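Local coordinates for 450aa long hypothetical fmu protein (PDB 2YXL) that probably methylates carbon 5 of cytosine in RNA with S-adenosyl-L-methionine as methyl donor, and is seen here with sinefungin bound, at residues K166-D171 / I392-N397; E174-S179 / R430-R435; S418-G423 / H434-I439. One frame throughout, in Å; residues are numbered along the deposited sequence.

Contact 1: K166-D171 / I392-N397; sequences KGILGD and IFKEEN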
loop_
_atom_site.group_PDB
_atom_site.type_symbol
_atom_site.label_atom_id
_atom_site.label_comp_id
_atom_site.label_asym_id
_atom_site.label_seq_id
_atom_site.Cartn_x
_atom_site.Cartn_y
_atom_site.Cartn_z
ATOM N N LYS A 166 6.518 3.191 -19.499
ATOM C CA LYS A 166 6.572 2.967 -20.953
ATOM C C LYS A 166 7.703 2.029 -21.373
ATOM O O LYS A 166 7.531 1.219 -22.284
ATOM C CB LYS A 166 6.669 4.289 -21.723
ATOM C CG LYS A 166 5.332 4.822 -22.215
ATOM C CD LYS A 166 5.487 6.169 -22.909
ATOM C CE LYS A 166 4.128 6.776 -23.248
ATOM N NZ LYS A 166 4.238 8.141 -23.837
ATOM N N GLY A 167 8.847 2.139 -20.701
ATOM C CA GLY A 167 9.989 1.255 -20.949
ATOM C C GLY A 167 9.757 -0.185 -20.516
ATOM O O GLY A 167 10.507 -1.084 -20.902
ATOM N N ILE A 168 8.715 -0.401 -19.713
ATOM C CA ILE A 168 8.385 -1.726 -19.189
ATOM C C ILE A 168 7.163 -2.333 -19.889
ATOM O O ILE A 168 7.166 -3.516 -20.225
ATOM C CB ILE A 168 8.166 -1.692 -17.646
ATOM C CG1 ILE A 168 9.415 -1.152 -16.939
ATOM C CG2 ILE A 168 7.804 -3.081 -17.110
ATOM C CD1 ILE A 168 9.212 -0.798 -15.480
ATOM N N LEU A 169 6.134 -1.519 -20.121
ATOM C CA LEU A 169 4.853 -2.024 -20.624
ATOM C C LEU A 169 4.520 -1.649 -22.070
ATOM O O LEU A 169 3.743 -2.347 -22.727
ATOM C CB LEU A 169 3.707 -1.619 -19.691
ATOM C CG LEU A 169 3.657 -2.309 -18.322
ATOM C CD1 LEU A 169 2.557 -1.704 -17.471
ATOM C CD2 LEU A 169 3.465 -3.818 -18.455
ATOM N N GLY A 170 5.095 -0.548 -22.550
ATOM C CA GLY A 170 4.875 -0.079 -23.920
ATOM C C GLY A 170 3.427 0.266 -24.218
ATOM O O GLY A 170 2.890 1.237 -23.681
ATOM N N ASP A 171 2.800 -0.546 -25.067
ATOM C CA ASP A 171 1.401 -0.367 -25.470
ATOM C C ASP A 171 0.425 -0.413 -24.295
ATOM O O ASP A 171 -0.643 0.199 -24.344
ATOM C CB ASP A 171 1.000 -1.436 -26.496
ATOM C CG ASP A 171 1.710 -1.272 -27.833
ATOM O OD1 ASP A 171 1.458 -2.096 -28.737
ATOM O OD2 ASP A 171 2.512 -0.324 -27.987
ATOM N N ILE A 392 7.187 -2.725 -9.640
ATOM C CA ILE A 392 7.087 -3.067 -11.058
ATOM C C ILE A 392 8.403 -2.862 -11.808
ATOM O O ILE A 392 8.508 -3.204 -12.987
ATOM C CB ILE A 392 5.958 -2.282 -11.766
ATOM C CG1 ILE A 392 6.149 -0.774 -11.582
ATOM C CG2 ILE A 392 4.587 -2.755 -11.262
ATOM C CD1 ILE A 392 5.526 0.074 -12.676
ATOM N N PHE A 393 9.401 -2.314 -11.118
ATOM C CA PHE A 393 10.680 -1.987 -11.738
ATOM C C PHE A 393 11.577 -3.208 -11.903
ATOM O O PHE A 393 11.723 -4.014 -10.980
ATOM C CB PHE A 393 11.414 -0.909 -10.934
ATOM C CG PHE A 393 10.652 0.383 -10.801
ATOM C CD1 PHE A 393 10.461 0.962 -9.549
ATOM C CD2 PHE A 393 10.128 1.023 -11.922
ATOM C CE1 PHE A 393 9.766 2.165 -9.411
ATOM C CE2 PHE A 393 9.427 2.224 -11.795
ATOM C CZ PHE A 393 9.249 2.795 -10.536
ATOM N N LYS A 394 12.178 -3.330 -13.084
ATOM C CA LYS A 394 13.106 -4.420 -13.378
ATOM C C LYS A 394 14.325 -4.394 -12.457
ATOM O O LYS A 394 14.836 -5.449 -12.082
ATOM C CB LYS A 394 13.552 -4.377 -14.844
ATOM C CG LYS A 394 12.476 -4.795 -15.836
ATOM C CD LYS A 394 12.873 -4.447 -17.261
ATOM C CE LYS A 394 11.722 -4.686 -18.226
ATOM N NZ LYS A 394 12.029 -4.185 -19.597
ATOM N N GLU A 395 14.766 -3.189 -12.091
ATOM C CA GLU A 395 15.924 -2.990 -11.206
ATOM C C GLU A 395 15.812 -3.702 -9.860
ATOM O O GLU A 395 16.815 -4.156 -9.310
ATOM C CB GLU A 395 16.175 -1.498 -10.973
ATOM C CG GLU A 395 17.162 -0.855 -11.946
ATOM C CD GLU A 395 16.638 -0.752 -13.373
ATOM O OE1 GLU A 395 17.473 -0.647 -14.296
ATOM O OE2 GLU A 395 15.402 -0.772 -13.577
ATOM N N GLU A 396 14.592 -3.790 -9.338
ATOM C CA GLU A 396 14.340 -4.430 -8.053
ATOM C C GLU A 396 14.001 -5.905 -8.211
ATOM O O GLU A 396 14.005 -6.660 -7.237
ATOM C CB GLU A 396 13.194 -3.722 -7.338
ATOM C CG GLU A 396 13.565 -2.385 -6.742
ATOM C CD GLU A 396 12.346 -1.594 -6.332
ATOM O OE1 GLU A 396 11.943 -1.694 -5.156
ATOM O OE2 GLU A 396 11.778 -0.884 -7.192
ATOM N N ASN A 397 13.717 -6.306 -9.447
ATOM C CA ASN A 397 13.167 -7.623 -9.730
ATOM C C ASN A 397 14.075 -8.516 -10.577
ATOM O O ASN A 397 14.948 -9.200 -10.035
ATOM C CB ASN A 397 11.781 -7.479 -10.368
ATOM C CG ASN A 397 10.785 -6.777 -9.458
ATOM O OD1 ASN A 397 9.916 -6.044 -9.924
ATOM N ND2 ASN A 397 10.905 -7.003 -8.154
#
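Ile-168 reaches Ile-392 and Phe-393 with the terminal carbon of its longer branch. CD1 of Ile-168 lies 3.5 Å from O of Ile-392, the closest approach between the segments, and 4.1 Å from CD2 of Phe-393. This second touch is apolar and falls at the edge of the phenyl ring, with CD1 near the ring plane and the two side chains crossing at about a right angle. The torsions account for the reach: CG1 of Ile-168 is anti to the carbonyl carbon (chi1 -58°), and CD1 continues outward in an extended form (chi2 167°). The shorter branch of Ile-168 faces a methylene of Lys-394 instead, CG2 lying 4.4 Å from CE of Lys-394. Extended beyond CG, the lysine chain carries NZ of Lys-394 to 3.7 Å from O of Gly-167. No hydrogen bond spans the segments, but the carbonyl of Gly-167 would probably favour the positive charge, and Lys-394 also makes a cation-pi contact with Phe-424.

Gly-167 lies in the last turn of helix 159-169, part of the ferredoxin-like region. Gly-170 is the first residue to leave helical phi/psi, with a positive phi of 62°, its N still weakly bonded to O of Lys-166 at 3.0 Å. The partner belongs to the Rossmann-like methyltransferase region, in the loop between strand 383-389 and helix 398-407 that also holds Cys-390, the predicted nucleophile; the side chains of Ile-392 and Cys-390 are about 8 Å apart. Joining these two regions is consistent with an interface between domains.

In the next shell, O of Ile-392 accepts a hydrogen bond from NH1 of Arg-430, and N of Ile-392 is bonded to OG of Ser-343. Glu-396 ties the loop to its surroundings, OE2 bonding to Ser-391 and Thr-341 and OE1 to Gln-368.

Contact 2: E174-S179 / R430-R435; sequences EDFFRS and RAWPHR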
loop_
_atom_site.group_PDB
_atom_site.type_symbol
_atom_site.label_atom_id
_atom_site.label_comp_id
_atom_site.label_asym_id
_atom_site.label_seq_id
_atom_site.Cartn_x
_atom_site.Cartn_y
_atom_site.Cartn_z
ATOM N N GLU A 174 -1.036 2.925 -20.981
ATOM C CA GLU A 174 -2.306 3.621 -20.766
ATOM C C GLU A 174 -3.263 2.804 -19.891
ATOM O O GLU A 174 -3.873 3.340 -18.967
ATOM C CB GLU A 174 -2.962 3.983 -22.104
ATOM C CG GLU A 174 -4.180 4.899 -21.980
ATOM C CD GLU A 174 -4.693 5.417 -23.318
ATOM O OE1 GLU A 174 -5.203 6.556 -23.349
ATOM O OE2 GLU A 174 -4.595 4.696 -24.335
ATOM N N ASP A 175 -3.375 1.509 -20.182
ATOM C CA ASP A 175 -4.232 0.604 -19.412
ATOM C C ASP A 175 -3.776 0.462 -17.959
ATOM O O ASP A 175 -4.611 0.399 -17.047
ATOM C CB ASP A 175 -4.316 -0.771 -20.082
ATOM C CG ASP A 175 -5.193 -0.766 -21.322
ATOM O OD1 ASP A 175 -6.219 -0.051 -21.334
ATOM O OD2 ASP A 175 -4.861 -1.491 -22.285
ATOM N N PHE A 176 -2.458 0.419 -17.756
ATOM C CA PHE A 176 -1.873 0.362 -16.417
ATOM C C PHE A 176 -2.312 1.551 -15.575
ATOM O O PHE A 176 -2.785 1.381 -14.448
ATOM C CB PHE A 176 -0.344 0.305 -16.485
ATOM C CG PHE A 176 0.330 0.477 -15.147
ATOM C CD1 PHE A 176 0.820 1.719 -14.753
ATOM C CD2 PHE A 176 0.467 -0.604 -14.277
ATOM C CE1 PHE A 176 1.437 1.884 -13.515
ATOM C CE2 PHE A 176 1.084 -0.448 -13.037
ATOM C CZ PHE A 176 1.571 0.800 -12.656
ATOM N N PHE A 177 -2.152 2.753 -16.124
ATOM C CA PHE A 177 -2.533 3.962 -15.404
ATOM C C PHE A 177 -4.041 4.080 -15.221
ATOM O O PHE A 177 -4.496 4.581 -14.201
ATOM C CB PHE A 177 -1.919 5.217 -16.035
ATOM C CG PHE A 177 -0.460 5.390 -15.722
ATOM C CD1 PHE A 177 0.508 5.161 -16.695
ATOM C CD2 PHE A 177 -0.048 5.750 -14.442
ATOM C CE1 PHE A 177 1.862 5.307 -16.405
ATOM C CE2 PHE A 177 1.303 5.890 -14.142
ATOM C CZ PHE A 177 2.261 5.673 -15.128
ATOM N N ARG A 178 -4.809 3.589 -16.190
ATOM C CA ARG A 178 -6.259 3.479 -16.028
ATOM C C ARG A 178 -6.631 2.614 -14.821
ATOM O O ARG A 178 -7.433 3.033 -13.986
ATOM C CB ARG A 178 -6.931 2.965 -17.305
ATOM C CG ARG A 178 -7.329 4.078 -18.265
ATOM C CD ARG A 178 -8.381 3.616 -19.259
ATOM N NE ARG A 178 -7.802 2.829 -20.347
ATOM C CZ ARG A 178 -7.536 3.302 -21.565
ATOM N NH1 ARG A 178 -7.800 4.570 -21.867
ATOM N NH2 ARG A 178 -7.007 2.503 -22.485
ATOM N N SER A 179 -6.026 1.431 -14.720
ATOM C CA SER A 179 -6.294 0.520 -13.603
ATOM C C SER A 179 -5.868 1.049 -12.226
ATOM O O SER A 179 -6.501 0.724 -11.224
ATOM C CB SER A 179 -5.675 -0.853 -13.851
ATOM O OG SER A 179 -4.260 -0.791 -13.838
ATOM N N ARG A 430 4.929 -12.303 -12.691
ATOM C CA ARG A 430 4.492 -10.946 -12.383
ATOM C C ARG A 430 2.968 -10.824 -12.358
ATOM O O ARG A 430 2.274 -11.415 -13.191
ATOM C CB ARG A 430 5.071 -9.945 -13.383
ATOM C CG ARG A 430 6.504 -9.533 -13.108
ATOM C CD ARG A 430 6.962 -8.503 -14.124
ATOM N NE ARG A 430 8.232 -7.884 -13.756
ATOM C CZ ARG A 430 8.375 -6.628 -13.337
ATOM N NH1 ARG A 430 7.319 -5.828 -13.227
ATOM N NH2 ARG A 430 9.581 -6.164 -13.035
ATOM N N ALA A 431 2.467 -10.064 -11.388
ATOM C CA ALA A 431 1.070 -9.654 -11.349
ATOM C C ALA A 431 0.987 -8.191 -11.757
ATOM O O ALA A 431 1.890 -7.400 -11.464
ATOM C CB ALA A 431 0.489 -9.853 -9.958
ATOM N N TRP A 432 -0.095 -7.846 -12.448
ATOM C CA TRP A 432 -0.324 -6.485 -12.918
ATOM C C TRP A 432 -1.746 -6.032 -12.598
ATOM O O TRP A 432 -2.691 -6.811 -12.756
ATOM C CB TRP A 432 -0.087 -6.396 -14.425
ATOM C CG TRP A 432 1.335 -6.613 -14.837
ATOM C CD1 TRP A 432 1.882 -7.769 -15.317
ATOM C CD2 TRP A 432 2.393 -5.645 -14.820
ATOM N NE1 TRP A 432 3.215 -7.582 -15.598
ATOM C CE2 TRP A 432 3.555 -6.288 -15.303
ATOM C CE3 TRP A 432 2.472 -4.297 -14.442
ATOM C CZ2 TRP A 432 4.785 -5.630 -15.417
ATOM C CZ3 TRP A 432 3.694 -3.641 -14.559
ATOM C CH2 TRP A 432 4.834 -4.310 -15.042
ATOM N N PRO A 433 -1.905 -4.770 -12.155
ATOM C CA PRO A 433 -3.228 -4.213 -11.844
ATOM C C PRO A 433 -4.206 -4.271 -13.018
ATOM O O PRO A 433 -5.362 -4.647 -12.830
ATOM C CB PRO A 433 -2.919 -2.755 -11.474
ATOM C CG PRO A 433 -1.489 -2.766 -11.050
ATOM C CD PRO A 433 -0.827 -3.791 -11.908
ATOM N N HIS A 434 -3.736 -3.922 -14.213
ATOM C CA HIS A 434 -4.590 -3.856 -15.402
ATOM C C HIS A 434 -4.901 -5.226 -16.008
ATOM O O HIS A 434 -5.844 -5.358 -16.790
ATOM C CB HIS A 434 -3.986 -2.914 -16.455
ATOM C CG HIS A 434 -2.669 -3.373 -17.002
ATOM N ND1 HIS A 434 -1.529 -3.461 -16.231
ATOM C CD2 HIS A 434 -2.309 -3.755 -18.250
ATOM C CE1 HIS A 434 -0.527 -3.888 -16.978
ATOM N NE2 HIS A 434 -0.973 -4.072 -18.207
ATOM N N ARG A 435 -4.114 -6.238 -15.645
ATOM C CA ARG A 435 -4.359 -7.609 -16.107
ATOM C C ARG A 435 -5.089 -8.462 -15.071
ATOM O O ARG A 435 -5.884 -9.325 -15.433
ATOM C CB ARG A 435 -3.051 -8.308 -16.492
ATOM C CG ARG A 435 -2.290 -7.680 -17.646
ATOM C CD ARG A 435 -1.104 -8.548 -18.027
ATOM N NE ARG A 435 -0.032 -7.790 -18.669
ATOM C CZ ARG A 435 1.191 -8.262 -18.910
ATOM N NH1 ARG A 435 1.520 -9.500 -18.557
ATOM N NH2 ARG A 435 2.094 -7.489 -19.501
#
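OG of Ser-179, lying against Pro-433 and His-434, donates a hydrogen bond to O of Phe-176 at 2.7 Å, one turn back in its own helix. Its chi1 of 67° sets OG between the backbone N and the carbonyl carbon. There OG lies 3.4 Å from CB of Pro-433. No hydrogen bond joins the segments.

The imidazole of His-434 lies against the backbone and CB of Phe-176: CB sits over one face, 4.3 Å from the ring centroid and 25° off the normal, a CH-pi contact. CG of Arg-435 occupies the opposite face. The phenyl ring of Phe-176 reaches Pro-433 and Trp-432, with its CE2 4.0 Å from CG of Pro-433 and its CD2 4.2 Å from CE3 of Trp-432, at the indole's edge. Helix 173-181 thereby packs on the start of helix 433-436, for which Trp-432 is the N-cap residue.

Beside this apolar patch, Arg-178 NH2 meets Asp-175 OD1 at 2.9 Å within helix 173-181, while NE2 of His-434 bonds to Glu-172. The polar groups named bond within their own helix or to Glu-172, which implies that the segments themselves meet mainly by aromatic and aliphatic packing.

Contact 3: S418-G423 / H434-I439; sequences SPYDPG and HRHSTI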
loop_
_atom_site.group_PDB
_atom_site.type_symbol
_atom_site.label_atom_id
_atom_site.label_comp_id
_atom_site.label_asym_id
_atom_site.label_seq_id
_atom_site.Cartn_x
_atom_site.Cartn_y
_atom_site.Cartn_z
ATOM N N SER A 418 1.392 -20.422 -12.416
ATOM C CA SER A 418 0.137 -20.036 -11.769
ATOM C C SER A 418 0.320 -19.043 -10.624
ATOM O O SER A 418 1.284 -19.142 -9.871
ATOM C CB SER A 418 -0.615 -21.268 -11.277
ATOM O OG SER A 418 -1.243 -21.916 -12.362
ATOM N N PRO A 419 -0.630 -18.098 -10.470
ATOM C CA PRO A 419 -1.786 -17.880 -11.334
ATOM C C PRO A 419 -1.645 -16.690 -12.290
ATOM O O PRO A 419 -2.579 -16.379 -13.030
ATOM C CB PRO A 419 -2.896 -17.602 -10.318
ATOM C CG PRO A 419 -2.165 -16.990 -9.101
ATOM C CD PRO A 419 -0.677 -17.200 -9.304
ATOM N N TYR A 420 -0.489 -16.035 -12.277
ATOM C CA TYR A 420 -0.311 -14.802 -13.038
ATOM C C TYR A 420 0.498 -14.994 -14.322
ATOM O O TYR A 420 0.447 -16.055 -14.941
ATOM C CB TYR A 420 0.276 -13.695 -12.151
ATOM C CG TYR A 420 -0.536 -13.408 -10.904
ATOM C CD1 TYR A 420 -0.031 -13.710 -9.638
ATOM C CD2 TYR A 420 -1.814 -12.841 -10.987
ATOM C CE1 TYR A 420 -0.771 -13.449 -8.484
ATOM C CE2 TYR A 420 -2.562 -12.578 -9.840
ATOM C CZ TYR A 420 -2.033 -12.883 -8.592
ATOM O OH TYR A 420 -2.761 -12.628 -7.452
ATOM N N ASP A 421 1.235 -13.959 -14.717
ATOM C CA ASP A 421 1.918 -13.931 -16.007
ATOM C C ASP A 421 3.437 -14.087 -15.889
ATOM O O ASP A 421 3.988 -13.944 -14.798
ATOM C CB ASP A 421 1.554 -12.641 -16.749
ATOM C CG ASP A 421 0.113 -12.631 -17.233
ATOM O OD1 ASP A 421 -0.610 -13.632 -17.019
ATOM O OD2 ASP A 421 -0.299 -11.619 -17.831
ATOM N N PRO A 422 4.117 -14.403 -17.011
ATOM C CA PRO A 422 5.575 -14.499 -16.980
ATOM C C PRO A 422 6.227 -13.141 -16.759
ATOM O O PRO A 422 5.736 -12.129 -17.267
ATOM C CB PRO A 422 5.928 -15.017 -18.382
ATOM C CG PRO A 422 4.657 -15.548 -18.946
ATOM C CD PRO A 422 3.584 -14.707 -18.352
ATOM N N GLY A 423 7.316 -13.128 -15.994
ATOM C CA GLY A 423 8.154 -11.938 -15.852
ATOM C C GLY A 423 9.088 -11.798 -17.043
ATOM O O GLY A 423 8.954 -12.515 -18.036
ATOM N N HIS A 434 -3.736 -3.922 -14.213
ATOM C CA HIS A 434 -4.590 -3.856 -15.402
ATOM C C HIS A 434 -4.901 -5.226 -16.008
ATOM O O HIS A 434 -5.844 -5.358 -16.790
ATOM C CB HIS A 434 -3.986 -2.914 -16.455
ATOM C CG HIS A 434 -2.669 -3.373 -17.002
ATOM N ND1 HIS A 434 -1.529 -3.461 -16.231
ATOM C CD2 HIS A 434 -2.309 -3.755 -18.250
ATOM C CE1 HIS A 434 -0.527 -3.888 -16.978
ATOM N NE2 HIS A 434 -0.973 -4.072 -18.207
ATOM N N ARG A 435 -4.114 -6.238 -15.645
ATOM C CA ARG A 435 -4.359 -7.609 -16.107
ATOM C C ARG A 435 -5.089 -8.462 -15.071
ATOM O O ARG A 435 -5.884 -9.325 -15.433
ATOM C CB ARG A 435 -3.051 -8.308 -16.492
ATOM C CG ARG A 435 -2.290 -7.680 -17.646
ATOM C CD ARG A 435 -1.104 -8.548 -18.027
ATOM N NE ARG A 435 -0.032 -7.790 -18.669
ATOM C CZ ARG A 435 1.191 -8.262 -18.910
ATOM N NH1 ARG A 435 1.520 -9.500 -18.557
ATOM N NH2 ARG A 435 2.094 -7.489 -19.501
ATOM N N HIS A 436 -4.820 -8.224 -13.789
ATOM C CA HIS A 436 -5.238 -9.166 -12.746
ATOM C C HIS A 436 -6.081 -8.585 -11.612
ATOM O O HIS A 436 -6.556 -9.331 -10.759
ATOM C CB HIS A 436 -4.018 -9.885 -12.159
ATOM C CG HIS A 436 -3.148 -10.541 -13.185
ATOM N ND1 HIS A 436 -1.867 -10.111 -13.458
ATOM C CD2 HIS A 436 -3.375 -11.594 -14.003
ATOM C CE1 HIS A 436 -1.340 -10.877 -14.398
ATOM N NE2 HIS A 436 -2.235 -11.784 -14.747
ATOM N N SER A 437 -6.264 -7.267 -11.602
ATOM C CA SER A 437 -7.022 -6.582 -10.541
ATOM C C SER A 437 -6.467 -6.840 -9.134
ATOM O O SER A 437 -7.217 -6.987 -8.165
ATOM C CB SER A 437 -8.513 -6.925 -10.614
ATOM O OG SER A 437 -9.079 -6.417 -11.806
ATOM N N THR A 438 -5.146 -6.912 -9.050
ATOM C CA THR A 438 -4.430 -6.932 -7.780
ATOM C C THR A 438 -3.252 -5.971 -7.942
ATOM O O THR A 438 -3.067 -5.414 -9.022
ATOM C CB THR A 438 -3.991 -8.374 -7.387
ATOM O OG1 THR A 438 -3.519 -8.391 -6.035
ATOM C CG2 THR A 438 -2.911 -8.919 -8.329
ATOM N N ILE A 439 -2.478 -5.757 -6.882
ATOM C CA ILE A 439 -1.284 -4.900 -6.954
ATOM C C ILE A 439 -0.207 -5.472 -7.884
ATOM O O ILE A 439 -0.152 -6.681 -8.108
ATOM C CB ILE A 439 -0.662 -4.660 -5.556
ATOM C CG1 ILE A 439 -0.408 -5.997 -4.837
ATOM C CG2 ILE A 439 -1.551 -3.720 -4.733
ATOM C CD1 ILE A 439 0.484 -5.899 -3.609
#
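The antiparallel pairing of strand 421-422 with strand 429-431, followed directly by helix 433-436, folds the chain back so that Tyr-420 and Asp-421 meet Arg-435 and His-436. CG of Asp-421 is anti to its carbonyl carbon (chi1 -71°), which directs the carboxylate at both. OD2 of Asp-421 offers its anti lone pair to NH1 of Arg-435, a salt bridge of 2.9 Å with an N-H...O angle of 158° and the oxygen near the guanidinium plane. OD1 of Asp-421 takes a weak hydrogen bond from NE2 of His-436 at 3.3 Å. An alanine in place of Asp-421 would probably leave NE2 of His-436 without this acceptor and Arg-435 dependent on Glu-172 for its salt bridge.

Strand 421-422 belongs to the mixed sheet of the methyltransferase region, and beside it the imidazole of His-436 lies between two side chains. CD2 of Tyr-420 sits 3.4 Å above the centre of one face, and CB of Arg-435 is 3.7 Å above the centre of the other. The tyrosine presents its edge, the rings being T-shaped with planes at 67° and centroids 4.9 Å apart. OH of Tyr-420 is 3.8 Å from CG2 of Thr-438. ND1 of His-436 accepts the backbone N-H of Trp-432, fixing the ring's rotation and leaving NE2 to donate. Helix 246-255 meets the far end: OH of Tyr-420 bonds to Glu-246, and OG1 of Thr-438 to N of Ala-247.

Overall arrangement
Contacts 1 and 2 join the ferredoxin-like region to the methyltransferase region, whereas contact 3 stays inside the latter. Contacts 1 and 2 are partly buried, use the successive helices 159-169 and 173-181, and lack hydrogen bonds between their segments; contact 3 is the more buried and has a salt bridge across its segments, between partly exposed residues. Contacts 2 and 3 share helix 433-436, from which His-434 faces helix 173-181 while His-436 faces Tyr-420 and strand 421-422. Arg-430 and Trp-432 tie the first two together, through the carbonyl and side chain of Ile-392 respectively. Leu-169 extends contact 1 toward His-434. Glu-172, bonded to both His-434 and Arg-435, links the charge pair of contact 3 to contact 2.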